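Local structure of dipicolinate synthase subunit A (Bacillus halodurans, 3D4O) at residues K6-I20 with V54-I66. The protein is subunit A of dipicolinate synthase, which probably helps make the dipicolinic acid of Bacillus spores by an oxidoreductase-type reaction. Sequence-based numbering, arbitrary orientation.
With EDO (1,2-ethanediol), chain M.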
# COMPACT_ATOMS: atom_id res chain seq x y z
N LYS C 6 3.05 -16.22 38.50
CA LYS C 6 3.53 -14.91 38.08
C LYS C 6 2.36 -14.00 37.79
O LYS C 6 1.33 -14.44 37.31
CB LYS C 6 4.53 -15.01 36.93
CG LYS C 6 5.82 -15.64 37.45
CD LYS C 6 7.05 -15.36 36.60
CE LYS C 6 8.32 -15.59 37.46
NZ LYS C 6 9.59 -15.09 36.84
N HIS C 7 2.50 -12.75 38.19
CA HIS C 7 1.46 -11.75 37.99
C HIS C 7 1.99 -10.61 37.19
O HIS C 7 2.93 -9.93 37.59
CB HIS C 7 0.91 -11.28 39.34
CG HIS C 7 -0.01 -10.10 39.25
ND1 HIS C 7 -0.81 -9.86 38.15
CD2 HIS C 7 -0.32 -9.14 40.15
CE1 HIS C 7 -1.53 -8.78 38.37
NE2 HIS C 7 -1.26 -8.33 39.57
N VAL C 8 1.38 -10.41 36.02
CA VAL C 8 1.76 -9.32 35.13
C VAL C 8 0.60 -8.37 34.85
O VAL C 8 -0.56 -8.75 34.78
CB VAL C 8 2.39 -9.83 33.76
CG1 VAL C 8 3.28 -11.05 33.98
CG2 VAL C 8 1.33 -10.16 32.74
N VAL C 9 0.96 -7.10 34.73
CA VAL C 9 0.00 -6.08 34.35
C VAL C 9 0.37 -5.66 32.94
O VAL C 9 1.53 -5.36 32.63
CB VAL C 9 -0.05 -4.87 35.32
CG1 VAL C 9 1.27 -4.15 35.39
CG2 VAL C 9 -1.15 -3.90 34.90
N ILE C 10 -0.64 -5.74 32.10
CA ILE C 10 -0.59 -5.37 30.71
C ILE C 10 -1.41 -4.11 30.58
O ILE C 10 -2.61 -4.11 30.79
CB ILE C 10 -1.15 -6.49 29.80
CG1 ILE C 10 -0.34 -7.78 29.95
CG2 ILE C 10 -1.13 -6.07 28.33
CD1 ILE C 10 -0.65 -8.86 28.89
N ILE C 11 -0.72 -3.05 30.20
CA ILE C 11 -1.30 -1.71 30.13
C ILE C 11 -1.23 -1.19 28.72
O ILE C 11 -0.15 -0.95 28.19
CB ILE C 11 -0.54 -0.75 31.06
CG1 ILE C 11 -0.46 -1.36 32.47
CG2 ILE C 11 -1.23 0.62 31.14
CD1 ILE C 11 0.28 -0.50 33.47
N GLY C 12 -2.40 -1.03 28.14
CA GLY C 12 -2.54 -0.56 26.76
C GLY C 12 -1.88 -1.36 25.67
O GLY C 12 -1.35 -2.47 25.85
N GLY C 13 -1.93 -0.74 24.51
CA GLY C 13 -1.31 -1.25 23.30
C GLY C 13 -2.22 -1.25 22.11
O GLY C 13 -3.17 -0.47 22.00
N ASP C 14 -1.89 -2.15 21.19
CA ASP C 14 -2.68 -2.31 20.00
C ASP C 14 -2.99 -3.77 19.75
O ASP C 14 -3.03 -4.57 20.69
CB ASP C 14 -2.07 -1.60 18.79
CG ASP C 14 -0.73 -2.16 18.36
OD1 ASP C 14 -0.46 -3.35 18.57
OD2 ASP C 14 0.03 -1.42 17.73
N ALA C 15 -3.23 -4.11 18.49
CA ALA C 15 -3.67 -5.48 18.18
C ALA C 15 -2.58 -6.49 18.46
O ALA C 15 -2.86 -7.65 18.75
CB ALA C 15 -4.21 -5.62 16.73
N ARG C 16 -1.35 -6.03 18.42
CA ARG C 16 -0.22 -6.87 18.78
C ARG C 16 -0.39 -7.46 20.15
O ARG C 16 -0.06 -8.62 20.40
CB ARG C 16 1.10 -6.08 18.86
CG ARG C 16 1.64 -5.81 17.54
CD ARG C 16 2.83 -4.94 17.61
NE ARG C 16 2.45 -3.55 17.77
CZ ARG C 16 3.22 -2.55 17.38
NH1 ARG C 16 4.38 -2.80 16.87
NH2 ARG C 16 2.85 -1.30 17.53
N GLN C 17 -0.88 -6.64 21.04
CA GLN C 17 -1.02 -7.04 22.45
C GLN C 17 -1.96 -8.21 22.65
O GLN C 17 -1.82 -8.98 23.61
CB GLN C 17 -1.39 -5.88 23.36
CG GLN C 17 -0.19 -5.19 23.94
CD GLN C 17 0.66 -4.48 22.93
OE1 GLN C 17 0.16 -3.91 21.95
NE2 GLN C 17 1.97 -4.49 23.18
N LEU C 18 -2.88 -8.36 21.71
CA LEU C 18 -3.87 -9.44 21.78
C LEU C 18 -3.15 -10.80 21.71
O LEU C 18 -3.59 -11.76 22.34
CB LEU C 18 -4.93 -9.34 20.66
CG LEU C 18 -5.85 -8.12 20.67
CD1 LEU C 18 -6.75 -8.11 19.44
CD2 LEU C 18 -6.67 -8.07 21.94
N GLU C 19 -2.04 -10.84 20.99
CA GLU C 19 -1.26 -12.09 20.83
C GLU C 19 -0.51 -12.39 22.11
O GLU C 19 -0.34 -13.53 22.53
CB GLU C 19 -0.25 -11.98 19.68
CG GLU C 19 -0.85 -11.80 18.33
CD GLU C 19 -1.87 -12.86 17.99
OE1 GLU C 19 -1.67 -14.05 18.35
OE2 GLU C 19 -2.85 -12.47 17.32
N ILE C 20 -0.08 -11.32 22.74
CA ILE C 20 0.67 -11.40 24.00
C ILE C 20 -0.30 -11.83 25.09
O ILE C 20 0.00 -12.74 25.86
CB ILE C 20 1.34 -10.04 24.39
CG1 ILE C 20 2.31 -9.58 23.28
CG2 ILE C 20 2.08 -10.16 25.74
CD1 ILE C 20 2.88 -8.18 23.50
N VAL C 54 -5.21 -1.41 40.20
CA VAL C 54 -4.08 -2.36 40.11
C VAL C 54 -3.48 -2.61 41.49
O VAL C 54 -3.38 -1.71 42.31
CB VAL C 54 -3.01 -1.89 39.06
CG1 VAL C 54 -1.82 -2.84 38.99
CG2 VAL C 54 -3.64 -1.78 37.67
N ASP C 55 -3.14 -3.87 41.73
CA ASP C 55 -2.55 -4.34 43.00
C ASP C 55 -1.05 -4.40 42.81
O ASP C 55 -0.45 -5.48 42.69
CB ASP C 55 -3.11 -5.73 43.35
CG ASP C 55 -2.50 -6.32 44.61
OD1 ASP C 55 -2.04 -5.57 45.50
OD2 ASP C 55 -2.48 -7.56 44.71
N TRP C 56 -0.45 -3.22 42.87
CA TRP C 56 0.98 -3.04 42.51
C TRP C 56 1.97 -3.88 43.27
O TRP C 56 2.96 -4.31 42.70
CB TRP C 56 1.41 -1.56 42.57
CG TRP C 56 0.61 -0.66 41.69
CD1 TRP C 56 -0.38 0.21 42.08
CD2 TRP C 56 0.67 -0.59 40.27
NE1 TRP C 56 -0.92 0.83 40.98
CE2 TRP C 56 -0.29 0.36 39.86
CE3 TRP C 56 1.46 -1.23 39.30
CZ2 TRP C 56 -0.48 0.69 38.52
CZ3 TRP C 56 1.26 -0.90 37.98
CH2 TRP C 56 0.30 0.04 37.60
N ASN C 57 1.72 -4.12 44.55
CA ASN C 57 2.71 -4.86 45.38
C ASN C 57 2.72 -6.38 45.15
O ASN C 57 3.42 -7.11 45.85
CB ASN C 57 2.68 -4.45 46.88
CG ASN C 57 1.35 -4.68 47.54
OD1 ASN C 57 0.54 -5.48 47.08
ND2 ASN C 57 1.12 -3.97 48.65
N THR C 58 2.01 -6.84 44.12
CA THR C 58 1.99 -8.30 43.80
C THR C 58 2.36 -8.58 42.34
O THR C 58 2.40 -9.73 41.88
CB THR C 58 0.63 -8.95 44.12
OG1 THR C 58 -0.41 -8.33 43.36
CG2 THR C 58 0.32 -8.81 45.61
N VAL C 59 2.68 -7.51 41.64
CA VAL C 59 3.02 -7.51 40.22
C VAL C 59 4.48 -7.81 39.93
O VAL C 59 5.37 -7.08 40.35
CB VAL C 59 2.66 -6.15 39.62
CG1 VAL C 59 3.17 -6.03 38.23
CG2 VAL C 59 1.13 -5.92 39.73
N ASP C 60 4.72 -8.89 39.20
CA ASP C 60 6.09 -9.30 38.87
C ASP C 60 6.58 -8.57 37.63
O ASP C 60 7.78 -8.52 37.33
CB ASP C 60 6.21 -10.81 38.61
CG ASP C 60 5.68 -11.67 39.75
OD1 ASP C 60 6.46 -12.08 40.62
OD2 ASP C 60 4.47 -11.96 39.77
N ALA C 61 5.63 -8.02 36.88
CA ALA C 61 5.99 -7.35 35.64
C ALA C 61 4.92 -6.48 35.02
O ALA C 61 3.73 -6.78 35.03
CB ALA C 61 6.46 -8.37 34.61
N ILE C 62 5.42 -5.38 34.47
CA ILE C 62 4.59 -4.40 33.79
C ILE C 62 4.92 -4.37 32.32
O ILE C 62 6.05 -4.11 31.94
CB ILE C 62 4.81 -3.01 34.41
CG1 ILE C 62 4.49 -3.07 35.91
CG2 ILE C 62 3.99 -1.95 33.65
CD1 ILE C 62 4.55 -1.73 36.61
N LEU C 63 3.91 -4.65 31.51
CA LEU C 63 4.06 -4.68 30.06
C LEU C 63 3.38 -3.49 29.43
O LEU C 63 2.15 -3.35 29.45
CB LEU C 63 3.50 -5.98 29.45
CG LEU C 63 4.32 -7.29 29.46
CD1 LEU C 63 5.06 -7.53 30.76
CD2 LEU C 63 3.43 -8.50 29.12
N LEU C 64 4.23 -2.65 28.87
CA LEU C 64 3.78 -1.46 28.17
C LEU C 64 3.79 -1.71 26.68
O LEU C 64 4.44 -2.64 26.19
CB LEU C 64 4.68 -0.27 28.50
CG LEU C 64 4.81 0.13 29.96
CD1 LEU C 64 5.65 1.36 30.10
CD2 LEU C 64 3.41 0.36 30.55
N PRO C 65 3.07 -0.87 25.92
CA PRO C 65 3.11 -1.03 24.49
C PRO C 65 4.50 -0.82 23.95
O PRO C 65 5.40 -0.39 24.67
CB PRO C 65 2.21 0.11 23.98
CG PRO C 65 1.40 0.52 25.13
CD PRO C 65 2.20 0.24 26.33
N ILE C 66 4.67 -1.09 22.67
CA ILE C 66 5.97 -0.90 22.03
C ILE C 66 6.40 0.55 22.17
O ILE C 66 7.56 0.86 22.38
CB ILE C 66 5.97 -1.35 20.56
CG1 ILE C 66 6.02 -2.88 20.49
CG2 ILE C 66 7.11 -0.77 19.80
CD1 ILE C 66 7.24 -3.51 21.15
C1 EDO M . 5.78 -5.37 24.26
O1 EDO M . 5.19 -4.08 24.08
C2 EDO M . 6.36 -5.55 25.67
O2 EDO M . 5.38 -5.15 26.63
O HOH W 1 1.01 -3.42 26.78
O HOH W 2 2.35 -2.30 21.13
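Val9 CG1 lies 3.4 Å from Ile62 CG1, tighter than usual for two carbons. The two side chains lie alongside each other on one face of the sheet. With chi1 at 62°, Val9 CG1 is tucked between its own N and C, which places it against Ile62 and also near Val59 CG1 and Trp56 CZ3. Ile11 CD1 continues this face and meets the edge of the Trp56 ring. Val54 CG1 covers one face of that ring, 3.4 Å above its centre. On the other side of the sheet, Leu63 CD2 touches Ile10 CG1 and, from the helix, Ile20 CG2.

Strands 7-11 and 61-63 are parallel neighbours in the middle of the N-terminal Rossmann-like sheet; strand 30-34 flanks the first. Val9 N donates to Ala61 O, Leu63 N to Val9 O at 2.7 Å, and Ile11 N to Leu63 O.

Beyond the strand ends, Pro65 CG packs on Gly13 N at 3.6 Å. Gly13 has backbone angles that call for glycine. Asp14 and Gln17 form a capping box, Asp14 N donating to Gln17 OE1; Asp14, at the N-cap, also accepts from Arg16 N through OD1. Arg16 grips Asp14 side-on, NE to OD1 at 3.0 Å and NH2 to OD2 at 2.8 Å, while Ile66 CG1 lies over one guanidinium face. A leucine in place of Arg16 would probably leave the Asp14 carboxylate without its charged mate and Ile66 without that flat surface. At the opposite end, Asp60 OD2 accepts from His7 N at 2.6 Å, on its anti side and tilted out of the carboxylate plane, and Asp60 N donates back to His7 O.

The contact is thus an apolar strand pair held by main-chain bonds. Its charges sit at the margins: Asp60 bonds across to the His7 backbone, and the Asp14-Arg16 pair, probably neutralised locally, meets 54-66 through the Arg16 face on Ile66.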